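Local coordinates for glycerol kinase, putative (Plasmodium falciparum, PDB 2W40), which probably catalyses the ATP-dependent phosphorylation of glycerol to sn-glycerol 3-phosphate, as a member of the FGGY kinase family, at residues 271-276 with 308-313; 316-321 with 383-388; 409-414 with 429-434. One frame throughout, in Å; residues are numbered along the deposited sequence.

In the fold
All three interactions belong to the C-terminal domain, and two of them reach its mixed seven-stranded sheet. Interaction 1 joins two neighbouring strands of that sheet and is wholly buried, with paired backbone bonds and a charged, hydrogen-bonded face beside the glycerol site. Interaction 2 is also buried, though smaller; it lies among the helices, is purely apolar, and touches interaction 1 where Ile-388 meets Val-272. Interaction 3, where helix 421-431 turns back toward the sheet, is only partly buried: an apolar inner end, with Leu-411 against Leu-274 of interaction 1, gives way to a hydrated surface end. Interactions 2 and 3 do not touch, their nearest atoms lying about 6 Å apart.

Interaction 1. Residues 271-276 with 308-313; sequences GVFLLI and EGSIGT
Val-272 and Ile-311 exchange backbone hydrogen bonds, Val-272 N giving to Ile-311 O and Ile-311 N to Val-272 O. Leu-274 and Gly-309 form the second such pair: Leu-274 N reaches Gly-309 O at 2.9 Å, and both bonds of this pair lie in the plane of their accepting carbonyls. Two CA-H...O contacts supplement them, the shorter from Glu-308 CA to Leu-274 O at 3.2 Å. Away from this pairing, backbone bonds join Phe-273 to Thr-267 and Leu-275 to Lys-265 of strand 264-268, and Glu-308 to Ile-290. On the face of Glu-308 and Ser-310 the polar atoms are buried but well supplied. Ser-310 OG donates to Glu-308 OE2 at 2.7 Å, on the anti side and 29° out of the carboxylate plane, while OE1 forms salt bridges with Arg-85 and Arg-189. The carboxylate thus has partners at both oxygens. OE2 also lies 3.4 Å from CD1 of Phe-273, whose ring is turned 81° from the carboxylate plane. Arg-85 makes a cation-pi contact with this ring, which lies close to bound glycerol. Leu-275 runs alongside Glu-308, its CD1 3.7 Å from OE1. On the other face Val-272 and Ile-311 pack side by side, CB to CB at 4.0 Å, against helix 377-403. This is an antiparallel strand pair in the central sheet of an actin-like ATPase domain, one face turned to the substrate cleft.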
# COMPACT_ATOMS: atom_id res chain seq x y z
N GLY C 271 14.70 0.41 -13.95
CA GLY C 271 13.67 1.26 -14.60
C GLY C 271 13.28 0.67 -15.94
O GLY C 271 13.78 -0.37 -16.34
N VAL C 272 12.47 1.39 -16.70
CA VAL C 272 12.10 1.01 -18.03
C VAL C 272 12.51 2.20 -18.90
O VAL C 272 12.21 3.35 -18.60
CB VAL C 272 10.60 0.71 -18.13
CG1 VAL C 272 10.16 0.57 -19.62
CG2 VAL C 272 10.39 -0.60 -17.27
N PHE C 273 13.18 1.92 -20.02
CA PHE C 273 13.71 2.98 -20.90
C PHE C 273 13.43 2.66 -22.37
O PHE C 273 13.93 1.68 -22.89
CB PHE C 273 15.19 3.17 -20.67
CG PHE C 273 15.50 3.44 -19.21
CD1 PHE C 273 15.43 4.74 -18.71
CD2 PHE C 273 15.72 2.44 -18.32
CE1 PHE C 273 15.59 4.99 -17.37
CE2 PHE C 273 15.98 2.75 -17.00
CZ PHE C 273 15.84 4.02 -16.56
N LEU C 274 12.65 3.52 -23.02
CA LEU C 274 12.33 3.39 -24.44
C LEU C 274 13.18 4.42 -25.17
O LEU C 274 13.09 5.62 -24.87
CB LEU C 274 10.85 3.63 -24.66
CG LEU C 274 10.31 3.19 -26.07
CD1 LEU C 274 8.81 3.00 -26.05
CD2 LEU C 274 10.66 4.27 -27.02
N LEU C 275 13.97 3.95 -26.16
CA LEU C 275 14.66 4.85 -27.04
C LEU C 275 14.27 4.60 -28.48
O LEU C 275 14.19 3.43 -28.94
CB LEU C 275 16.17 4.74 -26.91
CG LEU C 275 16.76 5.38 -25.62
CD1 LEU C 275 16.65 4.45 -24.40
CD2 LEU C 275 18.25 5.78 -25.85
N ILE C 276 14.07 5.69 -29.19
CA ILE C 276 13.90 5.61 -30.66
C ILE C 276 15.03 6.31 -31.36
O ILE C 276 15.34 7.45 -31.04
CB ILE C 276 12.50 6.20 -31.10
CG1 ILE C 276 12.28 5.94 -32.62
CG2 ILE C 276 12.29 7.66 -30.67
CD1 ILE C 276 10.77 6.03 -33.10
N GLU C 308 14.05 9.66 -25.90
CA GLU C 308 13.98 8.67 -24.83
C GLU C 308 12.87 9.00 -23.83
O GLU C 308 12.70 10.16 -23.40
CB GLU C 308 15.28 8.60 -23.99
CG GLU C 308 15.19 7.71 -22.71
CD GLU C 308 16.50 7.49 -21.95
OE1 GLU C 308 17.59 7.52 -22.59
OE2 GLU C 308 16.40 7.29 -20.73
N GLY C 309 12.16 7.95 -23.47
CA GLY C 309 11.17 7.91 -22.41
C GLY C 309 11.66 7.07 -21.29
O GLY C 309 11.95 5.90 -21.46
N SER C 310 11.81 7.71 -20.12
CA SER C 310 12.39 7.08 -18.93
C SER C 310 11.34 6.88 -17.84
O SER C 310 10.59 7.77 -17.58
CB SER C 310 13.52 7.97 -18.38
OG SER C 310 14.40 8.54 -19.39
N ILE C 311 11.33 5.69 -17.23
CA ILE C 311 10.43 5.32 -16.14
C ILE C 311 11.30 4.85 -14.96
O ILE C 311 12.12 3.89 -15.11
CB ILE C 311 9.46 4.16 -16.50
CG1 ILE C 311 8.51 4.63 -17.63
CG2 ILE C 311 8.72 3.63 -15.30
CD1 ILE C 311 7.64 3.54 -18.20
N GLY C 312 11.10 5.46 -13.80
CA GLY C 312 12.00 5.18 -12.73
C GLY C 312 11.63 3.96 -11.89
O GLY C 312 12.48 3.24 -11.40
N THR C 313 10.32 3.75 -11.68
CA THR C 313 9.89 2.61 -10.84
C THR C 313 9.49 1.44 -11.73
O THR C 313 8.44 1.54 -12.39
CB THR C 313 8.72 2.96 -9.90
OG1 THR C 313 9.12 4.04 -9.06
CG2 THR C 313 8.33 1.69 -9.06

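Interaction 2. Residues 316-321 with 383-388; sequences SGVSWL and ALLEGI. With EDO (1,2-ethanediol), chain B; EDO (1,2-ethanediol), chain D.
Gly-317 and Leu-384 mark the closest backbone approach, 7.2 Å between CA atoms, of two helical segments that run antiparallel at 171° with their axes 10.4 Å apart. Leu-384 carries most of the contact. With CG anti to its backbone N (chi1 -180°), it reaches across so that CD1 ends 3.8 Å from Gly-317 CA, directly against the main chain. A methyl can come this near because the glycine has no side chain on the side turned to the leucine. The other branch, CD2, faces CG2 of Val-318 at 4.3 Å. Leu-321 slides past Leu-384 in the opposite direction, and their CD1 atoms are 4.2 Å apart. This pairing joins helix 315-323, whose first residue, Gly-315, binds ADP in another structure of this protein, to the long helix 377-403 of the same actin-like C-terminal domain. Val-318 therefore packs close to the nucleotide site. Its CG2 also touches CD2 of Leu-385 at 4.0 Å, the two side chains crossing at a slant. No hydrogen bond links the segments. Polar groups of the segments find partners away from this interface: Ser-316 O accepts from one ethanediol molecule, while Glu-386 OE1 accepts from another at O1 (2.6 Å) and its OE2 is paired with Arg-382. Trp-320 extends to the second subunit, where its NE1 donates to Thr-375 O of that chain.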
# COMPACT_ATOMS: atom_id res chain seq x y z
N SER C 316 12.94 -1.56 -9.68
CA SER C 316 13.15 -0.85 -8.39
C SER C 316 11.88 -1.00 -7.53
O SER C 316 11.99 -1.10 -6.31
CB SER C 316 13.46 0.58 -8.67
OG SER C 316 12.44 1.21 -9.45
N GLY C 317 10.68 -0.96 -8.16
CA GLY C 317 9.40 -1.22 -7.48
C GLY C 317 9.30 -2.67 -6.96
O GLY C 317 8.90 -2.91 -5.83
N VAL C 318 9.69 -3.62 -7.82
CA VAL C 318 9.61 -4.98 -7.45
C VAL C 318 10.52 -5.23 -6.26
O VAL C 318 10.19 -5.99 -5.30
CB VAL C 318 9.89 -5.93 -8.70
CG1 VAL C 318 10.06 -7.43 -8.18
CG2 VAL C 318 8.80 -5.72 -9.75
N SER C 319 11.69 -4.58 -6.27
CA SER C 319 12.63 -4.67 -5.16
C SER C 319 12.07 -4.12 -3.83
O SER C 319 12.34 -4.63 -2.78
CB SER C 319 13.97 -4.02 -5.51
OG SER C 319 14.53 -4.78 -6.62
N TRP C 320 11.32 -3.01 -3.98
CA TRP C 320 10.64 -2.42 -2.86
C TRP C 320 9.58 -3.38 -2.25
O TRP C 320 9.48 -3.58 -1.03
CB TRP C 320 10.07 -1.08 -3.18
CG TRP C 320 9.43 -0.35 -2.05
CD1 TRP C 320 10.01 0.57 -1.22
CD2 TRP C 320 8.07 -0.45 -1.67
NE1 TRP C 320 9.10 1.02 -0.31
CE2 TRP C 320 7.88 0.44 -0.59
CE3 TRP C 320 6.97 -1.16 -2.16
CZ2 TRP C 320 6.67 0.59 0.02
CZ3 TRP C 320 5.74 -1.01 -1.49
CH2 TRP C 320 5.61 -0.12 -0.48
N LEU C 321 8.83 -4.00 -3.12
CA LEU C 321 7.82 -5.01 -2.74
C LEU C 321 8.47 -6.14 -2.00
O LEU C 321 7.94 -6.62 -1.03
CB LEU C 321 7.08 -5.51 -3.97
CG LEU C 321 6.17 -4.49 -4.69
CD1 LEU C 321 5.72 -5.14 -6.02
CD2 LEU C 321 4.95 -4.14 -3.84
N ALA C 383 -0.78 -4.67 -9.53
CA ALA C 383 -1.16 -3.28 -9.84
C ALA C 383 0.17 -2.51 -10.15
O ALA C 383 0.25 -1.64 -10.99
CB ALA C 383 -1.95 -2.61 -8.60
N LEU C 384 1.22 -2.83 -9.36
CA LEU C 384 2.54 -2.13 -9.56
C LEU C 384 3.01 -2.44 -11.04
O LEU C 384 3.38 -1.54 -11.80
CB LEU C 384 3.60 -2.47 -8.56
CG LEU C 384 4.92 -1.76 -8.77
CD1 LEU C 384 5.58 -1.24 -7.50
CD2 LEU C 384 5.89 -2.61 -9.62
N LEU C 385 2.86 -3.72 -11.42
CA LEU C 385 3.30 -4.19 -12.74
C LEU C 385 2.47 -3.55 -13.82
O LEU C 385 2.97 -3.01 -14.82
CB LEU C 385 3.20 -5.70 -12.76
CG LEU C 385 4.26 -6.39 -11.89
CD1 LEU C 385 3.99 -7.92 -11.96
CD2 LEU C 385 5.69 -6.04 -12.27
N GLU C 386 1.16 -3.47 -13.58
CA GLU C 386 0.29 -2.76 -14.49
C GLU C 386 0.69 -1.32 -14.64
O GLU C 386 0.63 -0.78 -15.75
CB GLU C 386 -1.17 -2.90 -14.11
CG GLU C 386 -1.78 -4.33 -14.18
CD GLU C 386 -3.32 -4.32 -14.12
OE1 GLU C 386 -3.96 -3.23 -13.86
OE2 GLU C 386 -3.92 -5.44 -14.31
N GLY C 387 1.01 -0.67 -13.53
CA GLY C 387 1.50 0.73 -13.58
C GLY C 387 2.73 0.97 -14.47
O GLY C 387 2.90 2.04 -15.02
N ILE C 388 3.58 -0.04 -14.65
CA ILE C 388 4.67 0.04 -15.63
C ILE C 388 4.10 0.24 -17.02
O ILE C 388 4.53 1.14 -17.77
CB ILE C 388 5.65 -1.16 -15.51
CG1 ILE C 388 6.21 -1.32 -14.05
CG2 ILE C 388 6.77 -1.08 -16.62
CD1 ILE C 388 7.04 -2.58 -13.84
C1 EDO B . 14.73 0.57 -4.28
O1 EDO B . 13.64 -0.32 -4.05
C2 EDO B . 15.89 -0.09 -3.69
O2 EDO B . 16.07 -1.27 -4.53
C1 EDO D . -6.58 -1.25 -14.38
O1 EDO D . -6.02 -2.33 -15.17
C2 EDO D . -7.22 -1.84 -13.11
O2 EDO D . -8.34 -2.72 -13.43

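Interaction 3. Residues 409-414 with 429-434; sequences HVLRCD and DIINTK. With EDO (1,2-ethanediol), chain E.
The beta-alpha-beta unit formed by strand 411-414, helix 421-431 and strand 435-438 is joined here where Leu-411 begins the first strand and Lys-434 leads into the second. Leu-411 N donates to Lys-434 O at 2.9 Å, a fairly straight bond with an angle of 160° at the hydrogen. The same carbonyl oxygen receives a CA-H...O contact from Val-410 CA at 3.5 Å, and CG2 of Val-410 rests against it as well. Inward of this bond the contact is apolar. The side chain of Leu-411 crosses that of Ile-431 at about a right angle, with CD2 3.7 Å from CD1 of the isoleucine. Ile-431 holds CG1 between its backbone N and carbonyl carbon (chi1 77°), and its extended end reaches toward the leucine. Thr-433 places its two branches on different tasks: CG2 lies 3.9 Å from CB of Leu-411, while OG1 turns back to donate to Ile-431 O at 3.0 Å from above that carbonyl plane. That bond closes the turn that follows the helix, in which Asn-432 takes a positive phi. Outward, the lysine chain passes His-409 O, with CB and CE both 3.8 Å from that oxygen. A water accepts from Lys-434 N and bonds weakly to His-409 O, linking the two backbones on the solvent side. Asn-432 OD1 accepts from an ethanediol hydroxyl. Around this junction, Leu-411 packs on Ala-264 and Cys-266 of the adjacent strand 264-268, Ile-431 touches Asn-393 of helix 377-403, and backbone bonds from Leu-411 and Cys-413 to Glu-436 seat strand 435-438 beside strand 411-414.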
# COMPACT_ATOMS: atom_id res chain seq x y z
N HIS C 409 5.68 0.25 -35.80
CA HIS C 409 5.49 -1.08 -36.41
C HIS C 409 5.87 -2.25 -35.51
O HIS C 409 5.17 -3.30 -35.46
CB HIS C 409 6.19 -1.17 -37.79
CG HIS C 409 5.50 -0.34 -38.82
ND1 HIS C 409 4.18 -0.56 -39.19
CD2 HIS C 409 5.90 0.75 -39.52
CE1 HIS C 409 3.82 0.34 -40.09
NE2 HIS C 409 4.84 1.16 -40.31
N VAL C 410 6.98 -2.09 -34.76
CA VAL C 410 7.28 -3.05 -33.75
C VAL C 410 8.05 -2.27 -32.65
O VAL C 410 8.69 -1.23 -32.95
CB VAL C 410 8.01 -4.24 -34.24
CG1 VAL C 410 9.48 -3.88 -34.73
CG2 VAL C 410 8.08 -5.26 -33.19
N LEU C 411 7.91 -2.74 -31.42
CA LEU C 411 8.72 -2.29 -30.33
C LEU C 411 9.53 -3.47 -29.95
O LEU C 411 8.95 -4.48 -29.57
CB LEU C 411 7.84 -1.78 -29.13
CG LEU C 411 8.64 -1.16 -27.93
CD1 LEU C 411 9.50 0.05 -28.46
CD2 LEU C 411 7.60 -0.78 -26.74
N ARG C 412 10.86 -3.38 -30.05
CA ARG C 412 11.75 -4.48 -29.66
C ARG C 412 12.03 -4.30 -28.17
O ARG C 412 12.45 -3.21 -27.75
CB ARG C 412 13.08 -4.44 -30.40
CG ARG C 412 12.90 -4.65 -31.86
CD ARG C 412 14.19 -5.11 -32.59
NE ARG C 412 15.09 -6.12 -31.93
CZ ARG C 412 15.07 -7.48 -32.03
NH1 ARG C 412 14.18 -8.16 -32.77
NH2 ARG C 412 15.99 -8.20 -31.39
N CYS C 413 11.87 -5.36 -27.40
CA CYS C 413 11.91 -5.33 -25.94
C CYS C 413 12.90 -6.34 -25.43
O CYS C 413 13.10 -7.43 -25.99
CB CYS C 413 10.51 -5.58 -25.30
SG CYS C 413 9.29 -4.25 -25.63
N ASP C 414 13.51 -5.98 -24.31
CA ASP C 414 14.42 -6.83 -23.66
C ASP C 414 14.38 -6.66 -22.17
O ASP C 414 13.94 -5.68 -21.66
CB ASP C 414 15.80 -6.52 -24.21
CG ASP C 414 16.26 -5.02 -24.01
OD1 ASP C 414 15.93 -4.12 -24.89
OD2 ASP C 414 16.88 -4.80 -22.92
N ASP C 429 -1.24 -5.10 -24.95
CA ASP C 429 -2.63 -4.73 -24.87
C ASP C 429 -2.77 -3.19 -24.58
O ASP C 429 -3.45 -2.41 -25.31
CB ASP C 429 -3.35 -5.49 -23.81
CG ASP C 429 -3.65 -6.89 -24.16
OD1 ASP C 429 -3.44 -7.31 -25.32
OD2 ASP C 429 -4.12 -7.61 -23.22
N ILE C 430 -2.11 -2.73 -23.54
CA ILE C 430 -2.32 -1.31 -23.13
C ILE C 430 -1.62 -0.32 -24.04
O ILE C 430 -2.20 0.73 -24.35
CB ILE C 430 -1.90 -1.09 -21.72
CG1 ILE C 430 -2.83 -1.81 -20.77
CG2 ILE C 430 -1.74 0.44 -21.32
CD1 ILE C 430 -4.39 -1.48 -20.80
N ILE C 431 -0.40 -0.61 -24.48
CA ILE C 431 0.31 0.31 -25.45
C ILE C 431 -0.17 0.18 -26.89
O ILE C 431 0.31 0.97 -27.74
CB ILE C 431 1.87 0.25 -25.35
CG1 ILE C 431 2.47 -1.00 -26.02
CG2 ILE C 431 2.31 0.31 -23.86
CD1 ILE C 431 4.00 -1.16 -25.95
N ASN C 432 -1.01 -0.85 -27.14
CA ASN C 432 -1.54 -1.25 -28.47
C ASN C 432 -0.43 -1.30 -29.60
O ASN C 432 -0.56 -0.66 -30.66
CB ASN C 432 -2.67 -0.35 -28.86
CG ASN C 432 -3.54 -0.92 -30.06
OD1 ASN C 432 -3.60 -2.13 -30.32
ND2 ASN C 432 -4.11 0.03 -30.84
N THR C 433 0.62 -2.04 -29.32
CA THR C 433 1.81 -2.11 -30.16
C THR C 433 2.30 -3.50 -30.16
O THR C 433 2.31 -4.16 -29.10
CB THR C 433 2.96 -1.16 -29.66
OG1 THR C 433 2.54 0.26 -29.62
CG2 THR C 433 4.26 -1.23 -30.55
N LYS C 434 2.68 -3.98 -31.36
CA LYS C 434 3.35 -5.27 -31.49
C LYS C 434 4.70 -5.21 -30.77
O LYS C 434 5.49 -4.25 -30.96
CB LYS C 434 3.61 -5.70 -33.01
CG LYS C 434 4.21 -7.05 -33.08
CD LYS C 434 4.19 -7.79 -34.46
CE LYS C 434 4.97 -7.11 -35.48
NZ LYS C 434 4.78 -7.65 -36.90
C1 EDO E . -1.58 -3.38 -32.75
O1 EDO E . -2.96 -3.60 -32.48
C2 EDO E . -0.85 -4.07 -31.62
O2 EDO E . -0.75 -5.47 -31.84
O HOH W 1 2.39 -2.21 -33.73